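Local coordinates for uncharacterized protein (Legionella longbeachae NSW150, PDB 4JZA) that probably removes the 3-phosphate from phosphatidylinositol 3-phosphate, a host lipid signal on which this pathogen may act, at residues 421-427 / 469-475; 412-418 / 461-467. All coordinates share one frame; numbering follows the deposited sequence.

In the fold
The two contacts lie one after the other along the same two runs of chain, with centres about 20 Å apart. Contact 2 pairs strand 412-416 with strand 462-465 at one outer side of the large mixed sheet; contact 1 pairs the loop 421-427, further along from the first strand, with the small hairpin 469-475 that follows the second. In the sheet, 412-416 lies between 462-465 and strand 545-549. That third strand leads toward V551 and R556, which lie in a sequence consistent with the CX5R phosphate-binding loop of cysteine-dependent phosphatases. I418 touches V551, and H466 O makes a weak hydrogen bond with R556, which places contact 2 beside the probable catalytic loop.

Contact 1: 421-427 / 469-475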
loop_
_atom_site.group_PDB
_atom_site.type_symbol
_atom_site.label_atom_id
_atom_site.label_comp_id
_atom_site.label_asym_id
_atom_site.label_seq_id
_atom_site.Cartn_x
_atom_site.Cartn_y
_atom_site.Cartn_z
ATOM N N ILE A 421 -19.898 -5.480 8.077
ATOM C CA ILE A 421 -20.458 -4.861 9.286
ATOM C C ILE A 421 -21.028 -3.522 8.871
ATOM O O ILE A 421 -20.302 -2.739 8.267
ATOM C CB ILE A 421 -19.368 -4.720 10.381
ATOM C CG1 ILE A 421 -19.943 -4.131 11.662
ATOM C CG2 ILE A 421 -18.157 -3.888 9.931
ATOM C CD1 ILE A 421 -20.343 -5.190 12.660
ATOM N N HIS A 422 -22.327 -3.283 9.100
ATOM C CA HIS A 422 -22.950 -1.964 8.789
ATOM C C HIS A 422 -22.420 -0.884 9.745
ATOM O O HIS A 422 -21.908 -1.182 10.836
ATOM C CB HIS A 422 -24.487 -1.987 8.869
ATOM C CG HIS A 422 -25.167 -2.553 7.657
ATOM N ND1 HIS A 422 -25.647 -1.766 6.620
ATOM C CD2 HIS A 422 -25.476 -3.837 7.334
ATOM C CE1 HIS A 422 -26.207 -2.546 5.706
ATOM N NE2 HIS A 422 -26.115 -3.804 6.117
ATOM N N ALA A 423 -22.555 0.376 9.337
ATOM C CA ALA A 423 -22.141 1.484 10.182
ATOM C C ALA A 423 -22.922 1.558 11.502
ATOM O O ALA A 423 -22.398 1.998 12.511
ATOM C CB ALA A 423 -22.268 2.785 9.428
ATOM N N THR A 424 -24.168 1.118 11.518
ATOM C CA THR A 424 -24.951 1.181 12.758
ATOM C C THR A 424 -24.524 0.168 13.829
ATOM O O THR A 424 -24.941 0.280 14.978
ATOM C CB THR A 424 -26.458 1.042 12.455
ATOM O OG1 THR A 424 -26.666 -0.059 11.565
ATOM C CG2 THR A 424 -26.978 2.330 11.784
ATOM N N GLU A 425 -23.688 -0.802 13.462
ATOM C CA GLU A 425 -23.252 -1.864 14.379
ATOM C C GLU A 425 -21.744 -1.862 14.742
ATOM O O GLU A 425 -21.347 -2.538 15.696
ATOM C CB GLU A 425 -23.628 -3.198 13.773
ATOM C CG GLU A 425 -25.096 -3.277 13.374
ATOM C CD GLU A 425 -25.408 -4.457 12.455
ATOM O OE1 GLU A 425 -24.609 -4.784 11.525
ATOM O OE2 GLU A 425 -26.480 -5.053 12.665
ATOM N N TYR A 426 -20.933 -1.082 14.010
ATOM C CA TYR A 426 -19.471 -1.155 14.080
ATOM C C TYR A 426 -18.836 -0.508 15.332
ATOM O O TYR A 426 -18.915 0.726 15.545
ATOM C CB TYR A 426 -18.831 -0.579 12.788
ATOM C CG TYR A 426 -17.297 -0.473 12.836
ATOM C CD1 TYR A 426 -16.497 -1.600 13.023
ATOM C CD2 TYR A 426 -16.664 0.749 12.738
ATOM C CE1 TYR A 426 -15.118 -1.505 13.083
ATOM C CE2 TYR A 426 -15.293 0.854 12.811
ATOM C CZ TYR A 426 -14.524 -0.277 12.977
ATOM O OH TYR A 426 -13.151 -0.154 13.054
ATOM N N VAL A 427 -18.190 -1.354 16.148
ATOM C CA VAL A 427 -17.374 -0.878 17.273
ATOM C C VAL A 427 -15.888 -1.065 16.959
ATOM O O VAL A 427 -15.427 -2.198 16.779
ATOM C CB VAL A 427 -17.667 -1.636 18.596
ATOM C CG1 VAL A 427 -16.937 -0.960 19.763
ATOM C CG2 VAL A 427 -19.166 -1.737 18.873
ATOM N N ASN A 469 -16.283 -12.080 13.490
ATOM C CA ASN A 469 -16.035 -10.734 13.966
ATOM C C ASN A 469 -16.847 -10.412 15.252
ATOM O O ASN A 469 -17.881 -11.039 15.533
ATOM C CB ASN A 469 -16.357 -9.759 12.836
ATOM C CG ASN A 469 -15.847 -8.357 13.120
ATOM O OD1 ASN A 469 -14.763 -8.165 13.724
ATOM N ND2 ASN A 469 -16.658 -7.347 12.734
HETATM N N MSE A 470 -16.351 -9.467 16.044
HETATM C CA MSE A 470 -16.987 -9.066 17.294
HETATM C C MSE A 470 -17.318 -7.609 17.228
HETATM O O MSE A 470 -16.444 -6.790 16.938
HETATM C CB MSE A 470 -15.981 -9.299 18.421
HETATM C CG MSE A 470 -16.528 -8.961 19.808
HETATM SE SE MSE A 470 -18.039 -10.145 20.283
HETATM C CE MSE A 470 -16.969 -11.485 21.274
ATOM N N ALA A 471 -18.577 -7.262 17.476
ATOM C CA ALA A 471 -18.957 -5.859 17.711
ATOM C C ALA A 471 -19.825 -5.498 18.910
ATOM O O ALA A 471 -19.323 -5.083 19.943
ATOM C CB ALA A 471 -19.683 -5.289 16.499
ATOM N N LYS A 472 -21.127 -5.653 18.761
ATOM C CA LYS A 472 -22.042 -5.572 19.872
ATOM C C LYS A 472 -22.177 -7.053 20.254
ATOM O O LYS A 472 -22.162 -7.422 21.427
ATOM C CB LYS A 472 -23.373 -5.025 19.360
ATOM C CG LYS A 472 -24.488 -4.975 20.386
ATOM C CD LYS A 472 -24.460 -3.668 21.156
ATOM C CE LYS A 472 -25.506 -3.662 22.262
ATOM N NZ LYS A 472 -25.024 -2.885 23.430
ATOM N N ARG A 473 -22.269 -7.892 19.225
ATOM C CA ARG A 473 -22.382 -9.346 19.375
ATOM C C ARG A 473 -21.338 -10.069 18.511
ATOM O O ARG A 473 -20.696 -9.459 17.698
ATOM C CB ARG A 473 -23.791 -9.775 18.958
ATOM C CG ARG A 473 -24.202 -9.243 17.581
ATOM C CD ARG A 473 -25.568 -9.750 17.138
ATOM N NE ARG A 473 -25.813 -9.509 15.715
ATOM C CZ ARG A 473 -25.532 -10.368 14.734
ATOM N NH1 ARG A 473 -24.976 -11.555 14.980
ATOM N NH2 ARG A 473 -25.803 -10.048 13.481
ATOM N N LEU A 474 -21.182 -11.368 18.678
ATOM C CA LEU A 474 -20.326 -12.121 17.796
ATOM C C LEU A 474 -20.996 -12.224 16.440
ATOM O O LEU A 474 -22.216 -12.320 16.376
ATOM C CB LEU A 474 -20.106 -13.530 18.342
ATOM C CG LEU A 474 -19.077 -14.395 17.597
ATOM C CD1 LEU A 474 -17.678 -13.791 17.573
ATOM C CD2 LEU A 474 -19.022 -15.779 18.213
ATOM N N TYR A 475 -20.206 -12.202 15.364
ATOM C CA TYR A 475 -20.710 -12.471 13.994
ATOM C C TYR A 475 -19.982 -13.689 13.455
ATOM O O TYR A 475 -18.746 -13.752 13.539
ATOM C CB TYR A 475 -20.425 -11.306 13.058
ATOM C CG TYR A 475 -21.230 -10.067 13.324
ATOM C CD1 TYR A 475 -20.830 -9.147 14.298
ATOM C CD2 TYR A 475 -22.382 -9.790 12.578
ATOM C CE1 TYR A 475 -21.565 -8.006 14.544
ATOM C CE2 TYR A 475 -23.122 -8.646 12.816
ATOM C CZ TYR A 475 -22.714 -7.757 13.803
ATOM O OH TYR A 475 -23.457 -6.617 14.044
#
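E425 and I421 meet Y475 and A471 where the loop between strand 412-416 and helix 441-454 packs against a tight beta hairpin that follows strand 462-465. The hairpin, 469-475, is closed by N469 and Y475, an antiparallel hydrogen-bonded pair, and by A471 N donating to R473 O in the turn. The loop 421-427 has no regular structure, although E425 N is bonded back to H422 O. A little further on, N429 ND2 bonds to M470 O, a second tie to the hairpin.

E425 is the side chain to follow. CB already meets the phenol oxygen of Y475, CB to OH 3.4 Å. A chi1 of -52° sets CG beside the backbone N, and the extended chain passes alongside the phenol oxygen, E425 CG 3.8 Å from Y475 OH and CD nearer, at 3.3 Å. E425 OE1 is likewise 3.3 Å from Y475 OH, while OE2 is the more distant carboxylate oxygen. The carboxylate plane is turned 62° from the ring. R473 NH1 lies over one face of the Y475 ring, offset toward its rim, and the guanidinium charge is near enough to E425 that a weak electrostatic attraction is plausible.

I421 supplies the apolar half. Its CG1 is anti to the backbone N (chi1 -178°), which carries CD1 across to the hairpin. There CD1 comes obliquely to the Y475 ring, 3.6 Å from CE1, the two side chains crossing at about a right angle. The same methyl reaches A471 CB at 3.9 Å. Y426 turns away, its OH bonded to L435 O and T432 OG1.

A471 CB also packs on the loop backbone, 3.3 Å from E425 O. V427 CG2 comes to the carbonyl of A471, 3.5 Å from its O.

Contact 2: 412-418 / 461-467; sequences AILQTLI and ILQNNHP
Strands 412-416 and 462-465 run parallel, 18° apart, joined by an alternating ladder of five backbone hydrogen bonds from A412 O to H466 N. L414 N to L462 O is the straightest, at 2.7 Å and 176°. N464 N approaches L414 O from above the carbonyl plane, 3.2 Å away.

On the side of I413, the I413 and N464 side chains cross at about a right angle, with I413 CD1 3.5 Å from N464 OD1. I413 CG1 being anti to the backbone N (chi1 -169°), the ethyl arm leans over the neighbouring strand. Further along, Q415 and H466 converge on helix 524-542: Q415 NE2 and H466 NE2 both bond to E535 OE1, and Q415 OE1 takes a bond from Q536. T477 OG1 holds H466 ND1.

Helix 441-454 links the two strands, making a beta-alpha-beta crossover, and packs against their other face, where V452 touches both L414 and Q463. There L414 CB meets I461 CG2 at 3.9 Å.

Past the strand, L417 CD2 sits at the edge of the H466 imidazole, near its plane, and 3.8 Å from H466 CB. P467 CA makes a CA-H...O contact with I418 O at 3.3 Å.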
loop_
_atom_site.group_PDB
_atom_site.type_symbol
_atom_site.label_atom_id
_atom_site.label_comp_id
_atom_site.label_asym_id
_atom_site.label_seq_id
_atom_site.Cartn_x
_atom_site.Cartn_y
_atom_site.Cartn_z
ATOM N N ALA A 412 -16.780 -24.755 -9.102
ATOM C CA ALA A 412 -15.830 -23.708 -8.762
ATOM C C ALA A 412 -16.329 -22.978 -7.572
ATOM O O ALA A 412 -17.478 -22.524 -7.559
ATOM C CB ALA A 412 -15.697 -22.744 -9.905
ATOM N N ILE A 413 -15.458 -22.804 -6.586
ATOM C CA ILE A 413 -15.848 -22.067 -5.389
ATOM C C ILE A 413 -15.132 -20.742 -5.304
ATOM O O ILE A 413 -13.966 -20.624 -5.700
ATOM C CB ILE A 413 -15.607 -22.892 -4.132
ATOM C CG1 ILE A 413 -16.270 -22.207 -2.938
ATOM C CG2 ILE A 413 -14.122 -23.141 -3.892
ATOM C CD1 ILE A 413 -16.504 -23.163 -1.799
ATOM N N LEU A 414 -15.865 -19.729 -4.844
ATOM C CA LEU A 414 -15.291 -18.430 -4.427
ATOM C C LEU A 414 -15.497 -18.274 -2.932
ATOM O O LEU A 414 -16.538 -17.809 -2.463
ATOM C CB LEU A 414 -15.972 -17.277 -5.154
ATOM C CG LEU A 414 -15.287 -15.917 -5.256
ATOM C CD1 LEU A 414 -16.120 -14.921 -6.059
ATOM C CD2 LEU A 414 -14.991 -15.385 -3.877
ATOM N N GLN A 415 -14.509 -18.713 -2.170
ATOM C CA GLN A 415 -14.624 -18.725 -0.727
ATOM C C GLN A 415 -13.974 -17.492 -0.131
ATOM O O GLN A 415 -12.773 -17.320 -0.218
ATOM C CB GLN A 415 -13.968 -19.978 -0.167
ATOM C CG GLN A 415 -14.356 -20.294 1.258
ATOM C CD GLN A 415 -13.466 -21.342 1.867
ATOM O OE1 GLN A 415 -12.252 -21.192 1.897
ATOM N NE2 GLN A 415 -14.063 -22.409 2.357
ATOM N N THR A 416 -14.780 -16.628 0.467
ATOM C CA THR A 416 -14.260 -15.402 1.031
ATOM C C THR A 416 -14.309 -15.427 2.542
ATOM O O THR A 416 -15.289 -15.846 3.139
ATOM C CB THR A 416 -15.029 -14.171 0.532
ATOM O OG1 THR A 416 -16.373 -14.223 1.007
ATOM C CG2 THR A 416 -15.032 -14.125 -0.970
ATOM N N LEU A 417 -13.233 -14.962 3.154
ATOM C CA LEU A 417 -13.151 -14.891 4.595
ATOM C C LEU A 417 -13.161 -13.443 5.043
ATOM O O LEU A 417 -12.147 -12.916 5.452
ATOM C CB LEU A 417 -11.884 -15.588 5.074
ATOM C CG LEU A 417 -11.781 -17.042 4.621
ATOM C CD1 LEU A 417 -10.440 -17.651 4.971
ATOM C CD2 LEU A 417 -12.918 -17.867 5.193
ATOM N N ILE A 418 -14.318 -12.803 4.953
ATOM C CA ILE A 418 -14.445 -11.412 5.351
ATOM C C ILE A 418 -15.679 -11.195 6.211
ATOM O O ILE A 418 -16.562 -12.031 6.256
ATOM C CB ILE A 418 -14.460 -10.468 4.137
ATOM C CG1 ILE A 418 -15.809 -10.502 3.435
ATOM C CG2 ILE A 418 -13.350 -10.825 3.173
ATOM C CD1 ILE A 418 -15.844 -9.657 2.189
ATOM N N ILE A 461 -20.803 -20.282 -10.277
ATOM C CA ILE A 461 -19.816 -20.252 -9.196
ATOM C C ILE A 461 -20.486 -20.369 -7.835
ATOM O O ILE A 461 -21.465 -19.651 -7.544
ATOM C CB ILE A 461 -19.002 -18.937 -9.239
ATOM C CG1 ILE A 461 -18.161 -18.880 -10.521
ATOM C CG2 ILE A 461 -18.095 -18.786 -8.008
ATOM C CD1 ILE A 461 -17.609 -17.499 -10.830
ATOM N N LEU A 462 -19.950 -21.262 -6.998
ATOM C CA LEU A 462 -20.394 -21.351 -5.600
ATOM C C LEU A 462 -19.726 -20.272 -4.745
ATOM O O LEU A 462 -18.523 -20.078 -4.777
ATOM C CB LEU A 462 -20.122 -22.746 -5.034
ATOM C CG LEU A 462 -20.915 -23.882 -5.683
ATOM C CD1 LEU A 462 -20.303 -25.226 -5.321
ATOM C CD2 LEU A 462 -22.349 -23.780 -5.209
ATOM N N GLN A 463 -20.532 -19.572 -3.982
ATOM C CA GLN A 463 -20.052 -18.504 -3.146
ATOM C C GLN A 463 -20.239 -18.784 -1.684
ATOM O O GLN A 463 -21.347 -18.865 -1.234
ATOM C CB GLN A 463 -20.830 -17.228 -3.442
ATOM C CG GLN A 463 -20.330 -16.570 -4.685
ATOM C CD GLN A 463 -21.161 -15.394 -5.121
ATOM O OE1 GLN A 463 -22.173 -15.576 -5.802
ATOM N NE2 GLN A 463 -20.710 -14.168 -4.783
ATOM N N ASN A 464 -19.166 -18.836 -0.917
ATOM C CA ASN A 464 -19.303 -18.995 0.518
ATOM C C ASN A 464 -18.483 -17.952 1.203
ATOM O O ASN A 464 -17.357 -17.740 0.848
ATOM C CB ASN A 464 -18.891 -20.398 0.937
ATOM C CG ASN A 464 -19.745 -21.478 0.265
ATOM O OD1 ASN A 464 -19.616 -21.758 -0.934
ATOM N ND2 ASN A 464 -20.647 -22.065 1.034
ATOM N N ASN A 465 -19.092 -17.255 2.149
ATOM C CA ASN A 465 -18.414 -16.283 2.978
ATOM C C ASN A 465 -18.472 -16.654 4.454
ATOM O O ASN A 465 -19.537 -17.002 4.940
ATOM C CB ASN A 465 -19.048 -14.917 2.844
ATOM C CG ASN A 465 -18.292 -13.896 3.617
ATOM O OD1 ASN A 465 -18.776 -13.354 4.604
ATOM N ND2 ASN A 465 -17.060 -13.693 3.229
ATOM N N HIS A 466 -17.342 -16.529 5.160
ATOM C CA HIS A 466 -17.251 -16.900 6.563
ATOM C C HIS A 466 -16.807 -15.768 7.409
ATOM O O HIS A 466 -15.608 -15.480 7.527
ATOM C CB HIS A 466 -16.332 -18.070 6.745
ATOM C CG HIS A 466 -16.824 -19.282 6.036
ATOM N ND1 HIS A 466 -17.984 -19.919 6.400
ATOM C CD2 HIS A 466 -16.359 -19.915 4.944
ATOM C CE1 HIS A 466 -18.189 -20.927 5.579
ATOM N NE2 HIS A 466 -17.210 -20.949 4.690
ATOM N N PRO A 467 -17.789 -15.087 7.990
ATOM C CA PRO A 467 -17.467 -13.964 8.812
ATOM C C PRO A 467 -17.027 -14.522 10.118
ATOM O O PRO A 467 -17.382 -15.634 10.436
ATOM C CB PRO A 467 -18.799 -13.220 8.921
ATOM C CG PRO A 467 -19.845 -14.248 8.704
ATOM C CD PRO A 467 -19.237 -15.234 7.770
#